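Local structure of holo-[acyl-carrier-protein] synthase (Helicobacter pylori, 5XUK) at residues Gly45-Cys53 against Phe67-Ser75; Ile6-Lys14 against Asp38-Phe46. The protein belongs to the 4'-phosphopantetheinyl transferase superfamily, assembles as three chains and binds coenzyme A. All coordinates share one frame; numbering follows the deposited sequence.

Interaction 1 (Gly45-Cys53 against Phe67-Ser75). With COA (coenzyme A), chain B.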
loop_
_atom_site.group_PDB
_atom_site.type_symbol
_atom_site.label_atom_id
_atom_site.label_comp_id
_atom_site.label_asym_id
_atom_site.label_seq_id
_atom_site.Cartn_x
_atom_site.Cartn_y
_atom_site.Cartn_z
ATOM N N GLY A 45 -11.445 3.062 -7.422
ATOM C CA GLY A 45 -10.305 2.169 -7.565
ATOM C C GLY A 45 -9.446 2.364 -8.787
ATOM O O GLY A 45 -8.212 2.341 -8.692
ATOM N N PHE A 46 -10.080 2.533 -9.954
ATOM C CA PHE A 46 -9.341 2.804 -11.186
ATOM C C PHE A 46 -8.695 4.170 -11.090
ATOM O O PHE A 46 -7.579 4.365 -11.530
ATOM C CB PHE A 46 -10.248 2.728 -12.435
ATOM C CG PHE A 46 -10.626 1.321 -12.839
ATOM C CD1 PHE A 46 -10.501 0.242 -11.947
ATOM C CD2 PHE A 46 -11.148 1.073 -14.110
ATOM C CE1 PHE A 46 -10.853 -1.050 -12.329
ATOM C CE2 PHE A 46 -11.514 -0.212 -14.492
ATOM C CZ PHE A 46 -11.370 -1.276 -13.601
ATOM N N PHE A 47 -9.391 5.116 -10.510
ATOM C CA PHE A 47 -8.804 6.427 -10.290
ATOM C C PHE A 47 -7.539 6.297 -9.433
ATOM O O PHE A 47 -6.494 6.842 -9.775
ATOM C CB PHE A 47 -9.803 7.337 -9.587
ATOM C CG PHE A 47 -9.346 8.762 -9.488
ATOM C CD1 PHE A 47 -9.584 9.654 -10.532
ATOM C CD2 PHE A 47 -8.659 9.215 -8.357
ATOM C CE1 PHE A 47 -9.151 10.967 -10.449
ATOM C CE2 PHE A 47 -8.224 10.536 -8.268
ATOM C CZ PHE A 47 -8.473 11.412 -9.313
ATOM N N ALA A 48 -7.636 5.532 -8.341
ATOM C CA ALA A 48 -6.533 5.387 -7.402
ATOM C C ALA A 48 -5.372 4.695 -8.109
ATOM O O ALA A 48 -4.200 5.071 -7.943
ATOM C CB ALA A 48 -6.987 4.614 -6.165
ATOM N N LEU A 49 -5.697 3.725 -8.953
ATOM C CA LEU A 49 -4.667 2.983 -9.677
ATOM C C LEU A 49 -3.942 3.837 -10.701
ATOM O O LEU A 49 -2.767 3.610 -10.975
ATOM C CB LEU A 49 -5.293 1.762 -10.365
ATOM C CG LEU A 49 -4.399 0.893 -11.239
ATOM C CD1 LEU A 49 -3.258 0.379 -10.400
ATOM C CD2 LEU A 49 -5.194 -0.265 -11.830
ATOM N N LYS A 50 -4.647 4.790 -11.307
ATOM C CA LYS A 50 -4.022 5.645 -12.304
ATOM C C LYS A 50 -3.133 6.673 -11.605
ATOM O O LYS A 50 -2.009 6.920 -12.006
ATOM C CB LYS A 50 -5.088 6.321 -13.164
ATOM C CG LYS A 50 -5.808 5.345 -14.089
ATOM C CD LYS A 50 -6.364 6.032 -15.339
ATOM C CE LYS A 50 -7.117 5.044 -16.237
ATOM N NZ LYS A 50 -7.271 5.507 -17.655
ATOM N N GLU A 51 -3.639 7.274 -10.551
ATOM C CA GLU A 51 -2.791 8.104 -9.704
ATOM C C GLU A 51 -1.535 7.357 -9.250
ATOM O O GLU A 51 -0.435 7.871 -9.390
ATOM C CB GLU A 51 -3.571 8.596 -8.506
ATOM C CG GLU A 51 -4.690 9.564 -8.843
ATOM C CD GLU A 51 -4.189 10.913 -9.345
ATOM O OE1 GLU A 51 -4.970 11.888 -9.282
ATOM O OE2 GLU A 51 -3.024 11.003 -9.788
ATOM N N ALA A 52 -1.699 6.116 -8.780
ATOM C CA ALA A 52 -0.592 5.335 -8.222
ATOM C C ALA A 52 0.452 5.038 -9.278
ATOM O O ALA A 52 1.655 4.959 -8.984
ATOM C CB ALA A 52 -1.115 4.035 -7.623
ATOM N N CYS A 53 -0.023 4.816 -10.502
ATOM C CA CYS A 53 0.844 4.597 -11.657
ATOM C C CYS A 53 1.673 5.838 -11.999
ATOM O O CYS A 53 2.834 5.716 -12.415
ATOM C CB CYS A 53 0.013 4.246 -12.892
ATOM S SG CYS A 53 1.040 3.649 -14.252
ATOM N N PHE A 67 -4.184 10.684 -17.673
ATOM C CA PHE A 67 -5.053 9.609 -17.264
ATOM C C PHE A 67 -5.306 8.641 -18.418
ATOM O O PHE A 67 -5.213 7.434 -18.241
ATOM C CB PHE A 67 -6.394 10.177 -16.793
ATOM C CG PHE A 67 -6.381 10.743 -15.398
ATOM C CD1 PHE A 67 -5.948 9.967 -14.311
ATOM C CD2 PHE A 67 -6.864 12.019 -15.147
ATOM C CE1 PHE A 67 -5.970 10.472 -13.028
ATOM C CE2 PHE A 67 -6.882 12.531 -13.856
ATOM C CZ PHE A 67 -6.435 11.754 -12.799
ATOM N N LEU A 68 -5.590 9.162 -19.612
ATOM C CA LEU A 68 -5.935 8.283 -20.743
ATOM C C LEU A 68 -4.725 7.613 -21.383
ATOM O O LEU A 68 -4.883 6.713 -22.215
ATOM C CB LEU A 68 -6.748 9.026 -21.790
ATOM C CG LEU A 68 -8.136 9.460 -21.302
ATOM C CD1 LEU A 68 -8.786 10.370 -22.340
ATOM C CD2 LEU A 68 -9.015 8.249 -21.010
ATOM N N ASP A 69 -3.516 8.002 -20.984
ATOM C CA ASP A 69 -2.324 7.242 -21.398
ATOM C C ASP A 69 -2.201 5.912 -20.639
ATOM O O ASP A 69 -1.397 5.048 -21.022
ATOM C CB ASP A 69 -1.051 8.057 -21.191
ATOM C CG ASP A 69 -1.000 9.300 -22.066
ATOM O OD1 ASP A 69 -1.258 9.171 -23.281
ATOM O OD2 ASP A 69 -0.693 10.398 -21.534
ATOM N N ILE A 70 -2.971 5.757 -19.556
ATOM C CA ILE A 70 -2.874 4.566 -18.726
ATOM C C ILE A 70 -4.104 3.711 -18.998
ATOM O O ILE A 70 -5.245 4.139 -18.719
ATOM C CB ILE A 70 -2.809 4.913 -17.227
ATOM C CG1 ILE A 70 -1.657 5.885 -16.931
ATOM C CG2 ILE A 70 -2.628 3.655 -16.402
ATOM C CD1 ILE A 70 -1.960 6.809 -15.770
ATOM N N LYS A 71 -3.877 2.528 -19.559
ATOM C CA LYS A 71 -4.973 1.603 -19.840
ATOM C C LYS A 71 -5.037 0.523 -18.770
ATOM O O LYS A 71 -4.084 -0.226 -18.608
ATOM C CB LYS A 71 -4.798 0.952 -21.212
ATOM C CG LYS A 71 -5.863 -0.095 -21.553
ATOM C CD LYS A 71 -5.619 -0.707 -22.936
ATOM C CE LYS A 71 -5.814 -2.222 -22.976
ATOM N NZ LYS A 71 -4.880 -2.850 -23.961
ATOM N N ILE A 72 -6.157 0.453 -18.047
ATOM C CA ILE A 72 -6.434 -0.654 -17.132
ATOM C C ILE A 72 -7.338 -1.690 -17.825
ATOM O O ILE A 72 -8.320 -1.322 -18.460
ATOM C CB ILE A 72 -7.173 -0.187 -15.857
ATOM C CG1 ILE A 72 -6.408 0.937 -15.137
ATOM C CG2 ILE A 72 -7.384 -1.374 -14.908
ATOM C CD1 ILE A 72 -7.317 1.790 -14.275
ATOM N N SER A 73 -6.996 -2.970 -17.688
ATOM C CA SER A 73 -7.841 -4.090 -18.102
ATOM C C SER A 73 -7.810 -5.179 -17.029
ATOM O O SER A 73 -7.069 -5.071 -16.047
ATOM C CB SER A 73 -7.367 -4.667 -19.437
ATOM O OG SER A 73 -6.011 -5.084 -19.379
ATOM N N LYS A 74 -8.616 -6.222 -17.228
ATOM C CA LYS A 74 -8.766 -7.300 -16.258
ATOM C C LYS A 74 -8.375 -8.653 -16.839
ATOM O O LYS A 74 -8.676 -8.951 -17.992
ATOM C CB LYS A 74 -10.215 -7.394 -15.788
ATOM C CG LYS A 74 -10.736 -6.223 -14.969
ATOM C CD LYS A 74 -9.851 -5.885 -13.768
ATOM C CE LYS A 74 -10.658 -5.433 -12.563
ATOM N NZ LYS A 74 -12.048 -5.014 -12.906
ATOM N N SER A 75 -7.722 -9.474 -16.019
ATOM C CA SER A 75 -7.418 -10.851 -16.366
ATOM C C SER A 75 -8.721 -11.656 -16.341
ATOM O O SER A 75 -9.755 -11.161 -15.872
ATOM C CB SER A 75 -6.404 -11.437 -15.373
ATOM O OG SER A 75 -7.042 -11.848 -14.168
HETATM N N1A COA B . 5.851 11.512 -8.236
HETATM C C2A COA B . 5.639 10.740 -7.149
HETATM N N3A COA B . 4.937 11.163 -6.083
HETATM C C4A COA B . 4.425 12.405 -6.051
HETATM C C5A COA B . 4.621 13.299 -7.200
HETATM C C6A COA B . 5.387 12.770 -8.342
HETATM N N6A COA B . 5.615 13.520 -9.452
HETATM N N7A COA B . 4.012 14.456 -6.894
HETATM C C8A COA B . 3.451 14.332 -5.661
HETATM N N9A COA B . 3.718 13.095 -5.162
HETATM C C1B COA B . 3.317 12.590 -3.844
HETATM C C2B COA B . 3.807 13.554 -2.757
HETATM O O2B COA B . 4.545 12.885 -1.735
HETATM C C3B COA B . 2.553 14.144 -2.156
HETATM O O3B COA B . 2.596 14.283 -0.739
HETATM P P3B COA B . 3.381 15.501 -0.003
HETATM O O7A COA B . 3.243 16.673 -0.954
HETATM O O8A COA B . 2.603 15.733 1.266
HETATM O O9A COA B . 4.776 14.922 0.155
HETATM C C4B COA B . 1.514 13.119 -2.535
HETATM O O4B COA B . 1.900 12.553 -3.786
HETATM C C5B COA B . 0.128 13.711 -2.612
HETATM O O5B COA B . -0.675 12.704 -2.039
HETATM P P1A COA B . -2.135 12.394 -2.552
HETATM O O1A COA B . -2.959 13.431 -1.819
HETATM O O2A COA B . -2.468 10.925 -2.453
HETATM O O3A COA B . -1.953 12.660 -4.106
HETATM P P2A COA B . -3.222 13.005 -5.019
HETATM O O4A COA B . -3.976 11.722 -5.344
HETATM O O5A COA B . -3.957 14.156 -4.357
HETATM O O6A COA B . -2.440 13.558 -6.326
HETATM C CBP COA B . -0.728 13.672 -8.082
HETATM C CCP COA B . -1.066 13.268 -6.644
HETATM C CDP COA B . 0.571 14.462 -8.117
HETATM C CEP COA B . -0.549 12.418 -8.927
HETATM C CAP COA B . -1.867 14.562 -8.614
HETATM O OAP COA B . -1.676 15.905 -8.156
HETATM C C9P COA B . -1.990 14.594 -10.106
HETATM O O9P COA B . -1.004 14.705 -10.818
HETATM N N8P COA B . -3.240 14.516 -10.571
#

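Interaction 2 (Ile6-Lys14 against Asp38-Phe46). With COA (coenzyme A), chain C.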
loop_
_atom_site.group_PDB
_atom_site.type_symbol
_atom_site.label_atom_id
_atom_site.label_comp_id
_atom_site.label_asym_id
_atom_site.label_seq_id
_atom_site.Cartn_x
_atom_site.Cartn_y
_atom_site.Cartn_z
ATOM N N ILE A 6 -4.532 6.582 -2.119
ATOM C CA ILE A 6 -5.698 6.249 -1.312
ATOM C C ILE A 6 -6.703 7.313 -1.637
ATOM O O ILE A 6 -6.357 8.482 -1.679
ATOM C CB ILE A 6 -5.386 6.213 0.211
ATOM C CG1 ILE A 6 -6.655 5.943 1.015
ATOM C CG2 ILE A 6 -4.751 7.513 0.683
ATOM C CD1 ILE A 6 -6.370 5.396 2.409
ATOM N N VAL A 7 -7.929 6.901 -1.939
ATOM C CA VAL A 7 -8.968 7.829 -2.379
ATOM C C VAL A 7 -10.218 7.570 -1.577
ATOM O O VAL A 7 -10.547 6.411 -1.286
ATOM C CB VAL A 7 -9.259 7.657 -3.896
ATOM C CG1 VAL A 7 -10.518 8.394 -4.309
ATOM C CG2 VAL A 7 -8.076 8.131 -4.724
ATOM N N SER A 8 -10.899 8.643 -1.197
ATOM C CA SER A 8 -12.229 8.558 -0.614
ATOM C C SER A 8 -13.234 8.214 -1.709
ATOM O O SER A 8 -13.338 8.939 -2.723
ATOM C CB SER A 8 -12.614 9.892 -0.002
ATOM O OG SER A 8 -13.982 9.904 0.383
ATOM N N ILE A 9 -13.961 7.113 -1.506
ATOM C CA ILE A 9 -14.963 6.671 -2.458
ATOM C C ILE A 9 -16.063 7.713 -2.548
ATOM O O ILE A 9 -16.453 8.116 -3.643
ATOM C CB ILE A 9 -15.569 5.309 -2.071
ATOM C CG1 ILE A 9 -14.498 4.218 -2.183
ATOM C CG2 ILE A 9 -16.750 4.998 -2.977
ATOM C CD1 ILE A 9 -14.977 2.808 -1.906
ATOM N N ALA A 10 -16.523 8.163 -1.384
ATOM C CA ALA A 10 -17.492 9.256 -1.275
ATOM C C ALA A 10 -17.101 10.510 -2.065
ATOM O O ALA A 10 -17.952 11.150 -2.669
ATOM C CB ALA A 10 -17.706 9.607 0.190
ATOM N N ARG A 11 -15.822 10.863 -2.062
ATOM C CA ARG A 11 -15.342 12.015 -2.831
ATOM C C ARG A 11 -15.445 11.756 -4.341
ATOM O O ARG A 11 -15.718 12.676 -5.123
ATOM C CB ARG A 11 -13.899 12.359 -2.438
ATOM C CG ARG A 11 -13.133 13.203 -3.446
ATOM C CD ARG A 11 -11.753 13.597 -2.931
ATOM N NE ARG A 11 -10.858 13.924 -4.045
ATOM C CZ ARG A 11 -9.789 13.221 -4.420
ATOM N NH1 ARG A 11 -9.411 12.127 -3.762
ATOM N NH2 ARG A 11 -9.073 13.629 -5.466
ATOM N N ILE A 12 -15.199 10.515 -4.752
ATOM C CA ILE A 12 -15.415 10.140 -6.142
ATOM C C ILE A 12 -16.908 10.213 -6.475
ATOM O O ILE A 12 -17.279 10.828 -7.476
ATOM C CB ILE A 12 -14.837 8.750 -6.474
ATOM C CG1 ILE A 12 -13.487 8.911 -7.171
ATOM C CG2 ILE A 12 -15.781 7.968 -7.383
ATOM C CD1 ILE A 12 -12.464 9.656 -6.351
ATOM N N GLU A 13 -17.748 9.622 -5.620
ATOM C CA GLU A 13 -19.213 9.696 -5.777
ATOM C C GLU A 13 -19.714 11.123 -6.018
ATOM O O GLU A 13 -20.522 11.351 -6.914
ATOM C CB GLU A 13 -19.946 9.078 -4.571
ATOM C CG GLU A 13 -19.967 7.557 -4.596
ATOM C CD GLU A 13 -20.621 6.913 -3.382
ATOM O OE1 GLU A 13 -20.496 7.458 -2.267
ATOM O OE2 GLU A 13 -21.245 5.837 -3.539
ATOM N N LYS A 14 -19.224 12.081 -5.236
ATOM C CA LYS A 14 -19.663 13.472 -5.376
ATOM C C LYS A 14 -19.062 14.167 -6.601
ATOM O O LYS A 14 -19.593 15.175 -7.050
ATOM C CB LYS A 14 -19.392 14.269 -4.088
ATOM C CG LYS A 14 -20.242 13.799 -2.910
ATOM C CD LYS A 14 -19.977 14.582 -1.625
ATOM C CE LYS A 14 -21.030 15.653 -1.333
ATOM N NZ LYS A 14 -20.877 16.893 -2.146
ATOM N N ASP A 38 -20.715 1.187 -13.512
ATOM C CA ASP A 38 -21.365 2.228 -12.694
ATOM C C ASP A 38 -21.014 2.190 -11.184
ATOM O O ASP A 38 -21.557 2.988 -10.424
ATOM C CB ASP A 38 -22.903 2.160 -12.808
ATOM C CG ASP A 38 -23.443 2.698 -14.134
ATOM O OD1 ASP A 38 -23.066 3.825 -14.547
ATOM O OD2 ASP A 38 -24.291 1.995 -14.731
ATOM N N LYS A 39 -20.164 1.272 -10.725
ATOM C CA LYS A 39 -19.956 1.147 -9.272
ATOM C C LYS A 39 -18.957 2.191 -8.782
ATOM O O LYS A 39 -17.796 2.191 -9.180
ATOM C CB LYS A 39 -19.521 -0.265 -8.885
ATOM C CG LYS A 39 -20.607 -1.301 -9.152
ATOM C CD LYS A 39 -20.259 -2.675 -8.596
ATOM C CE LYS A 39 -19.268 -3.426 -9.476
ATOM N NZ LYS A 39 -19.088 -4.841 -9.031
ATOM N N SER A 40 -19.419 3.090 -7.929
ATOM C CA SER A 40 -18.540 4.130 -7.378
ATOM C C SER A 40 -17.228 3.607 -6.752
ATOM O O SER A 40 -16.205 4.274 -6.845
ATOM C CB SER A 40 -19.297 4.956 -6.351
ATOM O OG SER A 40 -19.584 4.156 -5.219
ATOM N N SER A 41 -17.257 2.424 -6.138
ATOM C CA SER A 41 -16.081 1.882 -5.464
ATOM C C SER A 41 -15.044 1.373 -6.477
ATOM O O SER A 41 -13.846 1.503 -6.262
ATOM C CB SER A 41 -16.490 0.768 -4.480
ATOM O OG SER A 41 -17.301 -0.211 -5.129
ATOM N N SER A 42 -15.514 0.801 -7.583
ATOM C CA SER A 42 -14.657 0.420 -8.708
ATOM C C SER A 42 -14.098 1.627 -9.472
ATOM O O SER A 42 -13.000 1.571 -10.028
ATOM C CB SER A 42 -15.440 -0.444 -9.707
ATOM O OG SER A 42 -16.035 -1.573 -9.081
ATOM N N ILE A 43 -14.870 2.692 -9.547
ATOM C CA ILE A 43 -14.415 3.906 -10.209
ATOM C C ILE A 43 -13.320 4.559 -9.329
ATOM O O ILE A 43 -12.205 4.781 -9.780
ATOM C CB ILE A 43 -15.596 4.860 -10.485
ATOM C CG1 ILE A 43 -16.538 4.240 -11.528
ATOM C CG2 ILE A 43 -15.101 6.209 -10.996
ATOM C CD1 ILE A 43 -17.881 4.929 -11.624
ATOM N N ALA A 44 -13.630 4.801 -8.068
ATOM C CA ALA A 44 -12.602 5.194 -7.084
ATOM C C ALA A 44 -11.318 4.378 -7.244
ATOM O O ALA A 44 -10.246 4.949 -7.307
ATOM C CB ALA A 44 -13.150 5.080 -5.680
ATOM N N GLY A 45 -11.445 3.062 -7.422
ATOM C CA GLY A 45 -10.305 2.169 -7.565
ATOM C C GLY A 45 -9.446 2.364 -8.787
ATOM O O GLY A 45 -8.212 2.341 -8.692
ATOM N N PHE A 46 -10.080 2.533 -9.954
ATOM C CA PHE A 46 -9.341 2.804 -11.186
ATOM C C PHE A 46 -8.695 4.170 -11.090
ATOM O O PHE A 46 -7.579 4.365 -11.530
ATOM C CB PHE A 46 -10.248 2.728 -12.435
ATOM C CG PHE A 46 -10.626 1.321 -12.839
ATOM C CD1 PHE A 46 -10.501 0.242 -11.947
ATOM C CD2 PHE A 46 -11.148 1.073 -14.110
ATOM C CE1 PHE A 46 -10.853 -1.050 -12.329
ATOM C CE2 PHE A 46 -11.514 -0.212 -14.492
ATOM C CZ PHE A 46 -11.370 -1.276 -13.601
HETATM N N1A COA C . -5.937 -11.136 -8.679
HETATM C C2A COA C . -5.599 -9.877 -8.327
HETATM N N3A COA C . -6.508 -8.955 -7.966
HETATM C C4A COA C . -7.818 -9.252 -7.960
HETATM C C5A COA C . -8.256 -10.602 -8.336
HETATM C C6A COA C . -7.209 -11.571 -8.707
HETATM N N6A COA C . -7.517 -12.846 -9.064
HETATM N N7A COA C . -9.595 -10.610 -8.242
HETATM C C8A COA C . -10.004 -9.381 -7.827
HETATM N N9A COA C . -8.923 -8.571 -7.674
HETATM C C1B COA C . -8.951 -7.160 -7.275
HETATM C C2B COA C . -9.880 -6.381 -8.214
HETATM O O2B COA C . -9.246 -5.228 -8.768
HETATM C C3B COA C . -11.039 -5.942 -7.351
HETATM O O3B COA C . -11.490 -4.617 -7.612
HETATM P P3B COA C . -12.444 -4.250 -8.876
HETATM O O7A COA C . -13.308 -5.480 -9.071
HETATM O O8A COA C . -13.263 -3.079 -8.399
HETATM O O9A COA C . -11.424 -3.965 -9.964
HETATM C C4B COA C . -10.443 -6.013 -5.968
HETATM O O4B COA C . -9.486 -7.070 -5.963
HETATM C C5B COA C . -11.491 -6.225 -4.903
HETATM O O5B COA C . -11.049 -5.388 -3.858
HETATM P P1A COA C . -11.219 -5.775 -2.338
HETATM O O1A COA C . -12.640 -5.336 -2.053
HETATM O O2A COA C . -10.069 -5.276 -1.497
HETATM O O3A COA C . -11.008 -7.345 -2.418
HETATM P P2A COA C . -11.587 -8.296 -1.268
HETATM O O4A COA C . -10.663 -8.251 -0.059
HETATM O O5A COA C . -13.057 -7.959 -1.100
HETATM O O6A COA C . -11.455 -9.718 -2.037
HETATM C CBP COA C . -10.461 -11.465 -3.445
HETATM C CCP COA C . -10.584 -9.967 -3.156
HETATM C CDP COA C . -10.647 -11.735 -4.930
HETATM C CEP COA C . -9.073 -11.943 -3.042
HETATM C CAP COA C . -11.568 -12.200 -2.664
HETATM O OAP COA C . -12.796 -12.126 -3.394
HETATM C C9P COA C . -11.281 -13.644 -2.383
HETATM O O9P COA C . -10.822 -14.375 -3.247
HETATM N N8P COA C . -11.586 -14.049 -1.149
#

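Interaction 1 (Gly45-Cys53 against Phe67-Ser75)
Lys-50 NZ gives hydrogen bonds to two backbone carbonyls of 67-75, Ile-70 O at 2.7 Å and Phe-67 O at 2.9 Å. The first is met almost end-on (C=O...N angle 163°). Phe-67 O is approached from above its carbonyl plane, while Ile-70 N takes the same oxygen from the opposite face and closes the turn. Glu-32 adds a salt bridge and Phe-27 O a further bond, so this buried ammonium is well satisfied; lysine suits the place because its extended chain carries the charge across an apolar interface.

Ile-70 and Ile-72 face the helix, whereas Lys-71 and Ser-73 point away, the alternation expected of a strand with one face covered. With CG1 beside its backbone N (chi1 -55°), Ile-72 sets CD1 3.6 Å from Phe-46 CB and leaves CG2 over the centre of the Phe-46 ring, a CH-pi contact 4.2 Å from the centroid. Leu-49 CD2 meets Ile-72 CG1 tip to tip at 3.7 Å. The ring of Phe-67 lies obliquely against that of Phe-47, planes at 40°, and its in-plane edge receives Lys-50 CB.

Farther along the strand, Lys-74 NZ sits at the edge of the Phe-46 ring, 3.9 Å from CZ, and forms a salt bridge with O9A of a coenzyme A other than the one beside Glu-51. Helix 40-56 thus packs on the antiparallel strand pair 70-74 and 80-84, and their contact borders the coenzyme A pocket.

Interaction 2 (Ile6-Lys14 against Asp38-Phe46)
The carboxylate of Glu-13 is met by the Ser-40 hydroxyl from above its plane, 44° out of it: OG donates to OE2 at 2.9 Å. Glu-13 runs extended beyond CG, which lets the carboxylate reach Ser-40 at the start of helix 40-56, where a small serine lets the two backbones draw near. At the edge of the Phe-46 ring, near its plane, lies phosphate oxygen O9A of coenzyme A, 3.8 Å from CE1.

Strand 2-8 runs directly into helix 9-15, with Ser-8 as N-cap, OG accepting from Arg-11 N at 3.2 Å, a role that serine fills with its short hydroxyl arm. Arg-11 NH1 forms a salt bridge with Asp-104 OD2 of the second subunit.

The axes of 9-14 and 40-46 run at 101° to each other and approach to 8.7 Å, and Ala-44 fills the crossing with a lone methyl. Ile-9 CG1 rests 3.8 Å from Ala-44 CB. Because CG1 of Ile-9 stands beside its backbone N (chi1 -67°), CD1 is directed onto Ser-41 CB, at 3.6 Å. Ile-12 brings CG1 to Ala-44 CA and turns CG2 toward Ile-43 CG2.

Helix 40-56 carries both contacts: interaction 2 uses its first turns, interaction 1 the turns that follow, with Gly-45 and Phe-46 common to the two. Their centres lie about 13 Å apart, and they touch where Val-7 CG2 packs against Phe-47 CD2 at 3.8 Å and Ala-48 CB at 4.0 Å, so Val-7 of interaction 2, near the end of strand 2-8, is where the two contacts meet. One coenzyme A gathers residues from both: Ser-42 of interaction 2, whose OG lies 3.2 Å from phosphate oxygen O8A, the shared Phe-46, and Lys-74 of interaction 1. A second coenzyme A lies by Glu-51, whose OE1 accepts a weak hydrogen bond from N8P (3.4 Å). Each coenzyme A is also held by another subunit, placing these pockets at subunit interfaces.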